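Local coordinates for protein UDP-glucose:anthocyanidin 3-O-glucosyltransferase (Clitoria ternatea, PDB 4REL) that belongs to the GT-B class of glycosyltransferases, with two Rossmann-like domains facing each other across a cleft that holds the ligand pocket, at residues Pro11-His17 with Asp114-Thr118; Glu290-Phe296 with Arg315-Arg319; Ile151-Cys155 with Val178-Asp184; Cys361-Phe365 with Gly387-Thr391. One frame throughout, in Å; residues are numbered along the deposited sequence. Where two conformers were deposited one is given.

Contact 1 (Pro11-His17 with Asp114-Thr118). With KMP (3,5,7-trihydroxy-2-(4-hydroxyphenyl)-4H-chromen-4-one), chain B.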
# COMPACT_ATOMS: atom_id res chain seq x y z
N PRO A 11 5.18 -11.48 7.16
CA PRO A 11 4.24 -10.47 6.66
C PRO A 11 3.25 -10.07 7.72
O PRO A 11 3.01 -10.84 8.66
CB PRO A 11 3.49 -11.21 5.55
CG PRO A 11 3.54 -12.66 5.99
CD PRO A 11 4.93 -12.80 6.56
N PHE A 12 2.67 -8.88 7.58
CA PHE A 12 1.40 -8.56 8.22
C PHE A 12 0.40 -9.31 7.35
O PHE A 12 0.24 -9.01 6.17
CB PHE A 12 1.18 -7.05 8.18
CG PHE A 12 -0.01 -6.57 8.98
CD1 PHE A 12 -0.13 -6.84 10.34
CD2 PHE A 12 -0.97 -5.78 8.37
CE1 PHE A 12 -1.23 -6.36 11.07
CE2 PHE A 12 -2.07 -5.30 9.09
CZ PHE A 12 -2.19 -5.59 10.44
N PRO A 13 -0.25 -10.35 7.91
CA PRO A 13 -0.87 -11.39 7.07
C PRO A 13 -2.27 -11.01 6.56
O PRO A 13 -3.24 -11.78 6.69
CB PRO A 13 -0.92 -12.59 8.01
CG PRO A 13 -1.12 -11.96 9.38
CD PRO A 13 -0.29 -10.69 9.35
N PHE A 14 -2.34 -9.84 5.93
CA PHE A 14 -3.61 -9.28 5.46
C PHE A 14 -3.48 -8.60 4.11
O PHE A 14 -2.66 -7.69 3.96
CB PHE A 14 -4.14 -8.29 6.49
CG PHE A 14 -4.37 -8.92 7.83
CD1 PHE A 14 -5.52 -9.66 8.06
CD2 PHE A 14 -3.41 -8.81 8.84
CE1 PHE A 14 -5.73 -10.28 9.30
CE2 PHE A 14 -3.61 -9.44 10.07
CZ PHE A 14 -4.77 -10.16 10.29
N GLY A 15 -4.29 -9.05 3.16
CA GLY A 15 -4.45 -8.42 1.86
C GLY A 15 -3.28 -7.65 1.26
O GLY A 15 -2.32 -8.24 0.77
N SER A 16 -3.36 -6.33 1.35
CA SER A 16 -2.46 -5.44 0.61
C SER A 16 -1.02 -5.49 1.10
O SER A 16 -0.11 -5.04 0.40
CB SER A 16 -2.98 -4.00 0.68
OG SER A 16 -2.97 -3.54 2.02
N HIS A 17 -0.80 -6.02 2.29
CA HIS A 17 0.57 -6.15 2.79
C HIS A 17 1.30 -7.36 2.25
O HIS A 17 2.52 -7.45 2.38
CB HIS A 17 0.57 -6.20 4.31
CG HIS A 17 0.19 -4.90 4.95
ND1 HIS A 17 1.09 -4.12 5.63
CD2 HIS A 17 -0.99 -4.24 4.97
CE1 HIS A 17 0.47 -3.03 6.08
NE2 HIS A 17 -0.78 -3.08 5.68
N ASP A 114 7.19 -7.15 8.16
CA ASP A 114 6.34 -5.98 7.98
C ASP A 114 6.41 -5.21 9.29
O ASP A 114 6.35 -5.80 10.36
CB ASP A 114 4.91 -6.44 7.70
CG ASP A 114 3.99 -5.28 7.35
OD1 ASP A 114 3.54 -5.20 6.18
OD2 ASP A 114 3.71 -4.45 8.23
N ALA A 115 6.59 -3.89 9.22
CA ALA A 115 6.76 -3.07 10.42
C ALA A 115 5.63 -3.22 11.44
O ALA A 115 5.84 -3.00 12.63
CB ALA A 115 6.92 -1.58 10.04
N PHE A 116 4.43 -3.55 10.98
CA PHE A 116 3.29 -3.67 11.90
C PHE A 116 3.41 -4.89 12.82
O PHE A 116 2.76 -4.94 13.87
CB PHE A 116 1.95 -3.74 11.16
CG PHE A 116 1.52 -2.45 10.51
CD1 PHE A 116 2.25 -1.27 10.70
CD2 PHE A 116 0.39 -2.41 9.71
CE1 PHE A 116 1.85 -0.08 10.11
CE2 PHE A 116 -0.02 -1.21 9.11
CZ PHE A 116 0.72 -0.05 9.30
N VAL A 117 4.20 -5.88 12.41
CA VAL A 117 4.37 -7.07 13.25
C VAL A 117 5.49 -6.78 14.25
O VAL A 117 6.58 -7.33 14.18
CB VAL A 117 4.66 -8.33 12.42
CG1 VAL A 117 4.63 -9.58 13.31
CG2 VAL A 117 3.63 -8.47 11.31
N THR A 118 5.20 -5.90 15.19
CA THR A 118 6.24 -5.42 16.09
C THR A 118 6.74 -6.50 17.04
O THR A 118 7.87 -6.43 17.52
CB THR A 118 5.79 -4.20 16.89
OG1 THR A 118 4.66 -4.58 17.70
CG2 THR A 118 5.38 -3.06 15.95
C1 KMP B . -2.46 3.79 9.32
C2 KMP B . -1.92 3.05 8.27
C3 KMP B . -2.56 1.77 7.90
C4 KMP B . -3.75 1.31 8.65
C5 KMP B . -4.21 2.12 9.69
C6 KMP B . -3.57 3.32 10.01
C9 KMP B . -2.04 0.94 6.79
C10 KMP B . -2.74 -0.33 6.49
C11 KMP B . -3.93 -0.70 7.32
C14 KMP B . -4.70 -1.96 7.08
C15 KMP B . -4.21 -2.99 6.28
C16 KMP B . -4.96 -4.15 6.08
C17 KMP B . -6.20 -4.28 6.68
C18 KMP B . -6.69 -3.26 7.49
C19 KMP B . -5.94 -2.11 7.69
O12 KMP B . -4.37 0.13 8.33
O13 KMP B . -1.04 1.32 6.14
O24 KMP B . -6.92 -5.42 6.48
O27 KMP B . -2.27 -1.09 5.46
O29 KMP B . -4.07 4.07 11.03
O30 KMP B . -0.83 3.49 7.58
O HOH W 1 3.71 -7.70 4.90
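Pro11 and Asp114 bring their CA atoms within 5.1 Å of each other where two neighbouring parallel strands, 6-10 and 110-114, run out into loops. From there the backbones part: 11-17 swings through an inverse gamma turn centred on Pro13 into the short 3-10 turn at Ser16-His17, while Asp114-Val117 makes a type I turn. Asp114 bridges the two. Its CG stands anti to the backbone N (chi1 -174°), which sends the carboxylate across the CB of Phe12 to His17. OD1 accepts from His17 ND1 at 2.7 Å, nearly straight and in the imidazole plane, although the approach is 26° out of the carboxylate plane. OD2 turns its anti lone pair to the backbone N of Phe116, 3.0 Å off, closing an Asx turn, so both oxygens are held and the group's rotation is fixed. A water joins Asp114 OD1, Phe12 N and His17 O. Next to this, the Phe12 ring takes Phe14 on one face and the edge of Phe116 on the other, in a T-shaped pair with centroids 5.3 Å apart; Phe116 CB also lies over that second face. Phe12 CD2 in turn covers a face of the imidazole, 3.6 Å above its plane. His17 NE2 lies 2.5 Å from O27 of KMP, a very short hydrogen bond whose exact length deserves caution. Phe116 CE2 flanks the same ligand, and Asn137 touches both His17 and Phe116. A histidine-carboxylate pair at the C-terminal ends of parallel strands, lining the ligand pocket, is the familiar layout of the N-terminal domain in plant GT-B glycosyltransferases.

Contact 2 (Glu290-Phe296 with Arg315-Arg319)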
# COMPACT_ATOMS: atom_id res chain seq x y z
N GLU A 290 -22.39 8.80 -14.88
CA GLU A 290 -23.38 8.86 -15.95
C GLU A 290 -23.55 10.28 -16.48
O GLU A 290 -23.56 10.51 -17.69
CB GLU A 290 -24.74 8.31 -15.49
CG GLU A 290 -25.80 8.39 -16.58
CD GLU A 290 -27.06 7.61 -16.25
OE1 GLU A 290 -27.18 7.08 -15.13
OE2 GLU A 290 -27.94 7.52 -17.14
N GLU A 291 -23.69 11.24 -15.57
CA GLU A 291 -23.94 12.61 -15.97
C GLU A 291 -22.74 13.21 -16.71
O GLU A 291 -22.91 14.02 -17.61
CB GLU A 291 -24.32 13.47 -14.77
CG GLU A 291 -25.34 14.56 -15.08
CD GLU A 291 -24.75 15.96 -14.95
OE1 GLU A 291 -24.07 16.24 -13.95
OE2 GLU A 291 -24.98 16.78 -15.87
N SER A 292 -21.53 12.77 -16.35
CA SER A 292 -20.31 13.32 -16.92
C SER A 292 -20.19 13.03 -18.41
O SER A 292 -19.59 13.82 -19.15
CB SER A 292 -19.06 12.80 -16.20
OG SER A 292 -18.73 11.48 -16.61
N GLY A 293 -20.77 11.91 -18.85
CA GLY A 293 -20.68 11.50 -20.24
C GLY A 293 -19.34 10.88 -20.63
O GLY A 293 -19.17 10.46 -21.78
N PHE A 294 -18.39 10.83 -19.70
CA PHE A 294 -17.06 10.32 -20.02
C PHE A 294 -17.08 8.81 -20.05
O PHE A 294 -17.87 8.18 -19.35
CB PHE A 294 -16.02 10.77 -18.98
CG PHE A 294 -15.81 12.27 -18.92
CD1 PHE A 294 -15.42 12.97 -20.05
CD2 PHE A 294 -15.97 12.95 -17.72
CE1 PHE A 294 -15.21 14.35 -19.99
CE2 PHE A 294 -15.77 14.32 -17.65
CZ PHE A 294 -15.38 15.02 -18.79
N PRO A 295 -16.19 8.21 -20.85
CA PRO A 295 -16.06 6.75 -20.80
C PRO A 295 -15.40 6.35 -19.48
O PRO A 295 -14.58 7.08 -18.95
CB PRO A 295 -15.18 6.42 -22.00
CG PRO A 295 -14.44 7.68 -22.30
CD PRO A 295 -15.35 8.81 -21.90
N PHE A 296 -15.79 5.20 -18.94
CA PHE A 296 -15.28 4.79 -17.64
C PHE A 296 -15.20 3.28 -17.50
O PHE A 296 -15.94 2.55 -18.16
CB PHE A 296 -16.15 5.38 -16.51
CG PHE A 296 -17.58 4.90 -16.52
CD1 PHE A 296 -17.94 3.73 -15.86
CD2 PHE A 296 -18.57 5.64 -17.16
CE1 PHE A 296 -19.27 3.28 -15.86
CE2 PHE A 296 -19.89 5.20 -17.16
CZ PHE A 296 -20.25 4.02 -16.52
N ARG A 315 -28.06 2.00 -19.00
CA ARG A 315 -27.99 3.26 -19.75
C ARG A 315 -26.55 3.64 -20.15
O ARG A 315 -26.34 4.26 -21.20
CB ARG A 315 -28.65 4.41 -18.98
CG ARG A 315 -30.17 4.33 -18.88
CD ARG A 315 -30.72 5.60 -18.22
NE ARG A 315 -30.06 5.88 -16.95
CZ ARG A 315 -30.50 5.47 -15.77
NH1 ARG A 315 -31.63 4.77 -15.68
NH2 ARG A 315 -29.82 5.76 -14.67
N THR A 316 -25.56 3.27 -19.33
CA THR A 316 -24.17 3.64 -19.62
C THR A 316 -23.39 2.54 -20.33
O THR A 316 -22.19 2.68 -20.56
CB THR A 316 -23.40 4.03 -18.34
OG1 THR A 316 -23.42 2.92 -17.44
CG2 THR A 316 -24.06 5.23 -17.66
N SER A 317 -24.07 1.46 -20.70
CA SER A 317 -23.36 0.27 -21.19
C SER A 317 -22.56 0.55 -22.45
O SER A 317 -21.55 -0.09 -22.71
CB SER A 317 -24.34 -0.88 -21.44
OG SER A 317 -25.23 -0.58 -22.49
N THR A 318 -23.00 1.54 -23.23
CA THR A 318 -22.32 1.83 -24.48
C THR A 318 -21.07 2.70 -24.32
O THR A 318 -20.36 2.93 -25.29
CB THR A 318 -23.30 2.46 -25.51
OG1 THR A 318 -24.02 3.53 -24.88
CG2 THR A 318 -24.30 1.42 -25.98
N ARG A 319 -20.81 3.18 -23.10
CA ARG A 319 -19.65 4.03 -22.86
C ARG A 319 -18.91 3.68 -21.58
O ARG A 319 -17.92 4.32 -21.24
CB ARG A 319 -20.03 5.52 -22.85
CG ARG A 319 -20.98 5.91 -21.70
CD ARG A 319 -21.34 7.39 -21.84
NE ARG A 319 -22.18 7.91 -20.75
CZ ARG A 319 -23.50 7.82 -20.71
NH1 ARG A 319 -24.16 7.20 -21.67
NH2 ARG A 319 -24.17 8.36 -19.69
O HOH W 2 -20.49 8.54 -18.80
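Phe296 and Thr316 form the buried end of this contact, where helix 279-292 has turned through Gly293 into strand 296-299 and a loop leads into strand 320-323. The Phe296 ring presents its edge to the threonine, with CZ 3.5 Å from Thr316 OG1; that hydroxyl is hydrogen-bonded to the backbone O of Phe312. Alongside, Phe296 N bonds to Arg319 O at 3.3 Å, in the carbonyl plane, as the two neighbouring parallel strands begin. Pro295 CA also comes within 3.1 Å of Arg319 O, a CA-H...O contact.

Arg319 spans the middle. Its chain is extended from CG to NE, and NH2 reaches Glu290 O at 3.0 Å near the end of the helix, while NE and Phe294 O share a water. Thr316 CG2 lies over one face of the guanidinium.

Toward solvent the packing thins to charged side chains. Exposed Arg315, bent at chi3 (-53°), turns side-on to Glu290: NE meets OE2 at 2.7 Å and NH2 meets OE1 at 3.0 Å, both on syn lone pairs, with the two planes 15° apart. Arg315 NH1 goes to Lys310 O. With two arginines close by, Glu290 is probably kept ionised, and the paired grip fixes its carboxylate even at the surface.

Contact 3 (Ile151-Cys155 with Val178-Asp184). With KMP (3,5,7-trihydroxy-2-(4-hydroxyphenyl)-4H-chromen-4-one), chain B.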
# COMPACT_ATOMS: atom_id res chain seq x y z
N ILE A 151 1.29 15.80 17.19
CA ILE A 151 0.16 15.61 16.30
C ILE A 151 -1.16 15.61 17.08
O ILE A 151 -2.11 16.29 16.70
CB ILE A 151 0.35 14.35 15.43
CG1 ILE A 151 1.39 14.64 14.35
CG2 ILE A 151 -0.97 13.92 14.81
CD1 ILE A 151 1.99 13.40 13.68
N ARG A 152 -1.21 14.86 18.18
CA ARG A 152 -2.42 14.82 19.00
C ARG A 152 -2.75 16.19 19.55
O ARG A 152 -3.92 16.60 19.57
CB ARG A 152 -2.28 13.82 20.14
CG ARG A 152 -2.22 12.39 19.66
CD ARG A 152 -2.21 11.41 20.80
NE ARG A 152 -2.37 10.04 20.33
CZ ARG A 152 -2.18 8.97 21.09
NH1 ARG A 152 -1.82 9.11 22.36
NH2 ARG A 152 -2.35 7.75 20.59
N ASP A 153 -1.73 16.91 20.00
CA ASP A 153 -1.95 18.24 20.55
C ASP A 153 -2.51 19.19 19.49
O ASP A 153 -3.48 19.90 19.73
CB ASP A 153 -0.67 18.80 21.16
CG ASP A 153 -0.95 19.95 22.13
OD1 ASP A 153 -1.98 19.88 22.83
OD2 ASP A 153 -0.15 20.91 22.17
N LYS A 154 -1.89 19.18 18.31
CA LYS A 154 -2.35 20.04 17.22
C LYS A 154 -3.76 19.65 16.74
O LYS A 154 -4.60 20.51 16.51
CB LYS A 154 -1.35 20.03 16.05
CG LYS A 154 -1.70 21.01 14.93
CD LYS A 154 -0.50 21.31 14.04
CE LYS A 154 0.23 22.57 14.49
NZ LYS A 154 -0.31 23.82 13.86
N CYS A 155 -4.02 18.35 16.60
CA CYS A 155 -5.33 17.91 16.13
C CYS A 155 -6.43 18.26 17.13
O CYS A 155 -7.58 18.47 16.75
CB CYS A 155 -5.35 16.42 15.83
SG CYS A 155 -4.35 15.99 14.39
N VAL A 178 -4.56 13.42 9.18
CA VAL A 178 -3.97 12.48 10.14
C VAL A 178 -4.83 11.22 10.32
O VAL A 178 -6.05 11.32 10.45
CB VAL A 178 -3.77 13.18 11.50
CG1 VAL A 178 -3.28 12.21 12.56
CG2 VAL A 178 -2.79 14.35 11.34
N PRO A 179 -4.21 10.03 10.31
CA PRO A 179 -4.98 8.81 10.57
C PRO A 179 -5.72 8.89 11.90
O PRO A 179 -5.11 9.21 12.92
CB PRO A 179 -3.90 7.72 10.64
CG PRO A 179 -2.81 8.23 9.74
CD PRO A 179 -2.80 9.73 9.99
N GLN A 180 -7.03 8.63 11.89
CA GLN A 180 -7.80 8.70 13.13
C GLN A 180 -7.24 7.74 14.18
O GLN A 180 -7.26 8.06 15.37
CB GLN A 180 -9.28 8.42 12.88
CG GLN A 180 -10.16 8.55 14.11
CD GLN A 180 -10.20 9.97 14.64
OE1 GLN A 180 -10.36 10.92 13.88
NE2 GLN A 180 -10.05 10.12 15.96
N ASP A 181 -6.74 6.59 13.74
CA ASP A 181 -6.20 5.58 14.66
C ASP A 181 -5.18 6.15 15.64
O ASP A 181 -5.11 5.72 16.79
CB ASP A 181 -5.55 4.41 13.89
CG ASP A 181 -6.56 3.50 13.21
OD1 ASP A 181 -7.68 3.33 13.73
OD2 ASP A 181 -6.22 2.95 12.14
N MET A 182 -4.38 7.12 15.19
CA MET A 182 -3.28 7.58 16.04
C MET A 182 -3.73 8.64 17.03
O MET A 182 -3.00 8.97 17.96
CB MET A 182 -2.06 8.04 15.22
CG MET A 182 -2.17 9.39 14.54
SD MET A 182 -0.58 9.85 13.79
CE MET A 182 0.46 9.95 15.23
N LEU A 183 -4.95 9.12 16.84
CA LEU A 183 -5.54 10.11 17.74
C LEU A 183 -6.42 9.48 18.83
O LEU A 183 -6.61 10.07 19.90
CB LEU A 183 -6.38 11.11 16.95
CG LEU A 183 -5.69 11.91 15.84
CD1 LEU A 183 -6.67 12.89 15.23
CD2 LEU A 183 -4.46 12.65 16.37
N ASP A 184 -6.98 8.30 18.56
CA ASP A 184 -7.92 7.66 19.48
C ASP A 184 -7.27 7.37 20.83
O ASP A 184 -6.18 6.83 20.89
CB ASP A 184 -8.45 6.35 18.90
CG ASP A 184 -9.43 6.55 17.76
OD1 ASP A 184 -10.10 7.61 17.71
OD2 ASP A 184 -9.53 5.64 16.90
C1 KMP B . -2.46 3.79 9.32
C2 KMP B . -1.92 3.05 8.27
C3 KMP B . -2.56 1.77 7.90
C4 KMP B . -3.75 1.31 8.65
C5 KMP B . -4.21 2.12 9.69
C6 KMP B . -3.57 3.32 10.01
C9 KMP B . -2.04 0.94 6.79
C10 KMP B . -2.74 -0.33 6.49
C11 KMP B . -3.93 -0.70 7.32
C14 KMP B . -4.70 -1.96 7.08
C15 KMP B . -4.21 -2.99 6.28
C16 KMP B . -4.96 -4.15 6.08
C17 KMP B . -6.20 -4.28 6.68
C18 KMP B . -6.69 -3.26 7.49
C19 KMP B . -5.94 -2.11 7.69
O12 KMP B . -4.37 0.13 8.33
O13 KMP B . -1.04 1.32 6.14
O24 KMP B . -6.92 -5.42 6.48
O27 KMP B . -2.27 -1.09 5.46
O29 KMP B . -4.07 4.07 11.03
O30 KMP B . -0.83 3.49 7.58
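Ile151 CG2 packs against Val178 CG1 at 3.7 Å, the heart of an apolar patch between helix 148-157 and the loop that returns toward helix 191-197. Both belong to the long excursion between strands 131-135 and 208-211 of the N-terminal Rossmann-like domain of the GT-B fold. One helical turn on, Cys155 points toward the same loop: its SG lies 3.8 Å from Val178 CG2, and its CB is 3.8 Å from Leu183 CD1, while Leu183 CD2 reaches back to Ile151 CG2. The methyls of valine and leucine therefore fit round one face of the helix. Met182 closes the far end with its CE, 4.1 Å from Ile151 CD1, after the chain bends at chi3 (-63°).

Further out, the side chain of Arg152 slides past that of Leu183 in the opposite direction, its chain extended from CG to NE. The guanidinium meets Met182 O side-on with two nitrogens: NE at 2.7 Å, in the carbonyl plane, and NH2 at 3.0 Å, from well above that plane. One carbonyl thus takes two N-H groups, tying the helix to the irregular helical turn 180-183. Gln180 NE2 bonds to Asp184 OD1 across the turn itself. Asp181 points away from the helix and lines the ligand pocket beside Phe192. There KMP O29 donates a hydrogen bond to Asp181 OD2 at 2.7 Å, while Pro179 CB lies 3.7 Å from the same oxygen of KMP.

Contact 4 (Cys361-Phe365 with Gly387-Thr391); sequences CRPFF and GKVFT. With KMP (3,5,7-trihydroxy-2-(4-hydroxyphenyl)-4H-chromen-4-one), chain B.
This is a surface contact between two loops, built on the side chain of Arg362 and made without a hydrogen bond between 361-365 and 387-391. The loops follow strands 359-361 and 382-384, neighbours at one margin of the C-terminal parallel sheet. Arg362 leaves its backbone with CG anti to N (chi1 -157°) and bends at chi2, which lays its aliphatic part over the Phe390 ring: CG sits 4.0 Å from the ring centroid in a CH-pi contact, and CB approaches Phe390 CE2 at 3.5 Å. The guanidinium carries on beside Val389, pointing the same way, with NH2 3.6 Å from Val389 CG1. Lys388 O stands over one guanidinium face, offset toward the rim, and Phe364 CE1 over the opposite one, so the flat group is sandwiched. Within its own loop Arg362 NH1 bonds to Pro363 O at 2.7 Å. Glu281 of helix 279-292 ties the two loops together from outside: OE1 forms a salt bridge with Arg362 NH2, and OE2 accepts from Phe390 N. The guanidinium and the backbone N-H next to it would probably keep the Glu281 carboxylate negatively charged. Segment 361-365 falls near the end of the PSPG box, the signature sequence of plant glycosyltransferases of this kind, which finishes at Gln368; OE1 of that glutamine accepts from the backbone N of both Phe364 and Phe365. Phe364 CZ also reaches Phe390 CE2, a looser touch at 4.4 Å. Past it the chain turns to the ligand cleft, where the edge of Phe365 meets KMP, its CE2 lying 3.2 Å from C19.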
# COMPACT_ATOMS: atom_id res chain seq x y z
N CYS A 361 -9.05 11.81 -5.66
CA CYS A 361 -8.82 11.07 -4.42
C CYS A 361 -9.97 11.21 -3.45
O CYS A 361 -10.45 12.32 -3.20
CB CYS A 361 -7.57 11.60 -3.72
SG CYS A 361 -6.06 11.52 -4.72
N ARG A 362 -10.41 10.09 -2.90
CA ARG A 362 -11.34 10.10 -1.78
C ARG A 362 -10.80 9.14 -0.74
O ARG A 362 -11.16 7.96 -0.73
CB ARG A 362 -12.74 9.68 -2.24
CG ARG A 362 -13.91 10.15 -1.34
CD ARG A 362 -13.77 9.61 0.08
NE ARG A 362 -15.02 9.54 0.83
CZ ARG A 362 -15.07 9.40 2.15
NH1 ARG A 362 -13.95 9.32 2.86
NH2 ARG A 362 -16.25 9.33 2.77
N PRO A 363 -9.94 9.63 0.16
CA PRO A 363 -9.35 8.74 1.17
C PRO A 363 -10.40 8.32 2.20
O PRO A 363 -11.22 9.14 2.62
CB PRO A 363 -8.25 9.61 1.81
CG PRO A 363 -8.66 11.03 1.54
CD PRO A 363 -9.49 11.03 0.28
N PHE A 364 -10.37 7.05 2.61
CA PHE A 364 -11.39 6.51 3.50
C PHE A 364 -10.83 6.11 4.86
O PHE A 364 -11.51 6.23 5.87
CB PHE A 364 -12.05 5.27 2.87
CG PHE A 364 -13.07 5.60 1.80
CD1 PHE A 364 -14.36 6.00 2.15
CD2 PHE A 364 -12.76 5.48 0.46
CE1 PHE A 364 -15.30 6.29 1.17
CE2 PHE A 364 -13.70 5.77 -0.53
CZ PHE A 364 -14.97 6.18 -0.17
N PHE A 365 -9.59 5.64 4.88
CA PHE A 365 -9.11 4.82 5.98
C PHE A 365 -7.59 4.92 6.14
O PHE A 365 -6.89 5.13 5.16
CB PHE A 365 -9.53 3.37 5.67
CG PHE A 365 -9.04 2.36 6.64
CD1 PHE A 365 -9.79 2.06 7.78
CD2 PHE A 365 -7.86 1.69 6.42
CE1 PHE A 365 -9.34 1.11 8.68
CE2 PHE A 365 -7.40 0.75 7.33
CZ PHE A 365 -8.14 0.46 8.46
N GLY A 387 -15.39 18.46 -2.22
CA GLY A 387 -16.34 18.08 -1.19
C GLY A 387 -15.76 17.16 -0.13
O GLY A 387 -16.31 17.05 0.98
N LYS A 388 -14.67 16.48 -0.47
CA LYS A 388 -13.97 15.52 0.39
C LYS A 388 -14.71 14.19 0.55
O LYS A 388 -14.20 13.24 1.15
CB LYS A 388 -13.61 16.13 1.75
CG LYS A 388 -12.81 17.41 1.65
CD LYS A 388 -12.67 18.10 3.00
CE LYS A 388 -11.99 19.45 2.86
NZ LYS A 388 -11.60 20.03 4.18
N VAL A 389 -15.94 14.15 0.04
CA VAL A 389 -16.70 12.92 -0.06
C VAL A 389 -17.30 12.94 -1.46
O VAL A 389 -17.44 14.02 -2.06
CB VAL A 389 -17.84 12.84 1.00
CG1 VAL A 389 -17.27 12.81 2.40
CG2 VAL A 389 -18.78 14.02 0.84
N PHE A 390 -17.63 11.78 -2.00
CA PHE A 390 -18.21 11.75 -3.33
C PHE A 390 -19.60 12.35 -3.31
O PHE A 390 -20.44 11.95 -2.51
CB PHE A 390 -18.30 10.33 -3.88
CG PHE A 390 -16.98 9.75 -4.31
CD1 PHE A 390 -16.26 10.33 -5.35
CD2 PHE A 390 -16.46 8.62 -3.69
CE1 PHE A 390 -15.04 9.80 -5.76
CE2 PHE A 390 -15.25 8.09 -4.09
CZ PHE A 390 -14.54 8.67 -5.13
N THR A 391 -19.82 13.32 -4.18
CA THR A 391 -21.16 13.84 -4.44
C THR A 391 -21.26 13.91 -5.95
O THR A 391 -20.24 13.94 -6.63
CB THR A 391 -21.34 15.27 -3.90
OG1 THR A 391 -20.45 16.15 -4.60
CG2 THR A 391 -21.06 15.33 -2.40
C1 KMP B . -2.46 3.79 9.32
C2 KMP B . -1.92 3.05 8.27
C3 KMP B . -2.56 1.77 7.90
C4 KMP B . -3.75 1.31 8.65
C5 KMP B . -4.21 2.12 9.69
C6 KMP B . -3.57 3.32 10.01
C9 KMP B . -2.04 0.94 6.79
C10 KMP B . -2.74 -0.33 6.49
C11 KMP B . -3.93 -0.70 7.32
C14 KMP B . -4.70 -1.96 7.08
C15 KMP B . -4.21 -2.99 6.28
C16 KMP B . -4.96 -4.15 6.08
C17 KMP B . -6.20 -4.28 6.68
C18 KMP B . -6.69 -3.26 7.49
C19 KMP B . -5.94 -2.11 7.69
O12 KMP B . -4.37 0.13 8.33
O13 KMP B . -1.04 1.32 6.14
O24 KMP B . -6.92 -5.42 6.48
O27 KMP B . -2.27 -1.09 5.46
O29 KMP B . -4.07 4.07 11.03
O30 KMP B . -0.83 3.49 7.58

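In the fold
From the N terminus, contact 1 comes first, bringing the loop after strand 6-10 to the one after strand 110-114 and closing a span of 96 residues. Contact 3 follows, folding the chain back on helix 148-157 in the same domain. Contact 2 then joins the end of helix 279-292 to the entry of strand 320-323 in the C-terminal domain, and contact 4 brings together the loops beyond strands 359-361 and 382-384. All four run in series; none nests or crosses. Contacts 1, 3 and 4 all touch KMP, reaching it from both domains across the cleft, whereas contact 2 lies remote, its centre about 38 Å from that of contact 1.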